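Local coordinates for extracellular sialidase/neuraminidase, putative (Aspergillus fumigatus, PDB 2XZI), which acts as a Kdnase, a sialidase-family exoglycosidase that probably releases deaminoneuraminic acid (KDN) from glycoconjugates by hydrolysis, at residues P90-V95 against D161-S166. Sequence-based numbering, arbitrary orientation.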
# COMPACT_ATOMS: atom_id res chain seq x y z
N PRO A 90 10.43 -16.84 -4.70
CA PRO A 90 9.20 -17.05 -5.47
C PRO A 90 7.94 -16.64 -4.70
O PRO A 90 7.96 -16.49 -3.47
CB PRO A 90 9.18 -18.56 -5.73
CG PRO A 90 10.59 -19.01 -5.55
CD PRO A 90 11.16 -18.10 -4.49
N LEU A 91 6.87 -16.45 -5.45
CA LEU A 91 5.58 -16.06 -4.89
C LEU A 91 5.09 -17.04 -3.83
O LEU A 91 5.14 -18.26 -4.02
CB LEU A 91 4.54 -15.94 -6.01
CG LEU A 91 3.25 -15.26 -5.60
CD1 LEU A 91 3.46 -13.75 -5.49
CD2 LEU A 91 2.20 -15.58 -6.65
N ARG A 92 4.61 -16.49 -2.71
CA ARG A 92 3.96 -17.25 -1.64
C ARG A 92 2.60 -16.63 -1.32
O ARG A 92 2.24 -15.59 -1.89
CB ARG A 92 4.82 -17.22 -0.38
CG ARG A 92 6.20 -17.84 -0.51
CD ARG A 92 6.91 -17.72 0.81
NE ARG A 92 8.25 -18.27 0.78
CZ ARG A 92 8.99 -18.46 1.86
NH1 ARG A 92 8.52 -18.13 3.05
NH2 ARG A 92 10.21 -18.98 1.76
N GLU A 93 1.84 -17.28 -0.45
CA GLU A 93 0.48 -16.87 -0.12
C GLU A 93 0.37 -16.65 1.38
O GLU A 93 0.83 -17.48 2.18
CB GLU A 93 -0.51 -17.94 -0.58
CG GLU A 93 -1.98 -17.58 -0.39
CD GLU A 93 -2.90 -18.60 -1.00
OE1 GLU A 93 -3.04 -19.69 -0.43
OE2 GLU A 93 -3.46 -18.29 -2.07
N VAL A 94 -0.23 -15.52 1.77
CA VAL A 94 -0.56 -15.29 3.16
C VAL A 94 -1.87 -16.01 3.46
O VAL A 94 -1.94 -16.79 4.40
CB VAL A 94 -0.69 -13.78 3.47
CG1 VAL A 94 -1.19 -13.60 4.90
CG2 VAL A 94 0.63 -13.07 3.30
N VAL A 95 -2.89 -15.75 2.64
CA VAL A 95 -4.22 -16.34 2.81
C VAL A 95 -4.94 -16.37 1.47
O VAL A 95 -4.85 -15.41 0.70
CB VAL A 95 -5.06 -15.58 3.88
CG1 VAL A 95 -5.22 -14.09 3.53
CG2 VAL A 95 -6.42 -16.25 4.09
N ASP A 161 9.96 -13.36 10.51
CA ASP A 161 10.47 -12.47 9.47
C ASP A 161 9.72 -12.70 8.14
O ASP A 161 10.31 -12.61 7.03
CB ASP A 161 12.00 -12.66 9.34
CG ASP A 161 12.74 -11.38 8.98
OD1 ASP A 161 12.22 -10.27 9.20
OD2 ASP A 161 13.90 -11.49 8.48
N GLY A 162 8.42 -12.98 8.23
CA GLY A 162 7.57 -13.16 7.05
C GLY A 162 7.55 -14.56 6.47
O GLY A 162 6.86 -14.80 5.47
N ASN A 163 8.30 -15.49 7.06
CA ASN A 163 8.33 -16.84 6.50
C ASN A 163 6.97 -17.56 6.58
O ASN A 163 6.55 -18.24 5.63
CB ASN A 163 9.43 -17.68 7.17
CG ASN A 163 9.73 -18.94 6.40
OD1 ASN A 163 9.82 -18.92 5.17
ND2 ASN A 163 9.89 -20.05 7.11
N THR A 164 6.28 -17.39 7.70
CA THR A 164 4.95 -17.95 7.86
C THR A 164 4.04 -16.95 8.55
O THR A 164 4.50 -16.03 9.25
CB THR A 164 4.95 -19.26 8.68
OG1 THR A 164 5.38 -18.97 10.01
CG2 THR A 164 5.87 -20.33 8.06
N TRP A 165 2.75 -17.17 8.36
CA TRP A 165 1.68 -16.28 8.79
C TRP A 165 0.60 -17.05 9.55
O TRP A 165 0.24 -18.16 9.17
CB TRP A 165 1.05 -15.61 7.55
CG TRP A 165 2.05 -14.73 6.90
CD1 TRP A 165 2.94 -15.07 5.91
CD2 TRP A 165 2.34 -13.38 7.26
NE1 TRP A 165 3.74 -14.01 5.61
CE2 TRP A 165 3.40 -12.95 6.42
CE3 TRP A 165 1.81 -12.48 8.19
CZ2 TRP A 165 3.95 -11.66 6.50
CZ3 TRP A 165 2.35 -11.19 8.27
CH2 TRP A 165 3.42 -10.79 7.43
N SER A 166 0.08 -16.44 10.61
CA SER A 166 -1.01 -17.03 11.35
C SER A 166 -2.31 -17.03 10.54
O SER A 166 -2.49 -16.22 9.63
CB SER A 166 -1.18 -16.28 12.66
OG SER A 166 -1.55 -14.93 12.41
O HOH W 1 12.05 -19.96 3.62
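V94 and W165 form a small apolar contact, and R92 and N163 a polar one, where two consecutive propeller blades meet near the surface. Residues 90-95 carry the outermost strand 92-93 of one blade, while 161-166 belong to the loop linking strands 152-158 and 169-170 of the next. V94 lies against the indole with both methyls. Its CG2 sits over one face of the five-membered ring, 4.0 Å from the centroid of that ring in W165 and 9° off the normal, a CH-pi contact. The other methyl, with CG1 anti to the backbone N (chi1 174°), reaches the root of the ring, where V94 CG1 is 4.0 Å from W165 CG. V94 and V95 both pair with L70 in a classic beta bulge, and the chain turns a corner at V94. Y72 meets the indole edge-to-face, and L117 and T156 also pack against both V94 and W165.

The second half of the contact is polar. The R92 side chain runs fully extended from CG to NE, carrying its guanidinium across to the loop, where NH1 donates to N163 OD1 at 2.6 Å. The acceptor lies almost in the guanidinium plane, although the donor is tilted from the carbonyl plane of the amide. Water 1 closes a ring with this bond, accepting from R92 NH2 at 2.8 Å and donating to N163 OD1 at 2.9 Å, so that two donors grip the amide oxygen.

Within the loop, W165 NE1 makes a weak bond to G162 O, and the side chains of S158 and D160 bond to G162 N and T164 OG1, respectively. The sequence S158 to W165 is an Asp-box, the S-x-D-x-G-x-x-W turn between the third and fourth strands of a sialidase beta-propeller blade; here its tryptophan packs against the preceding blade.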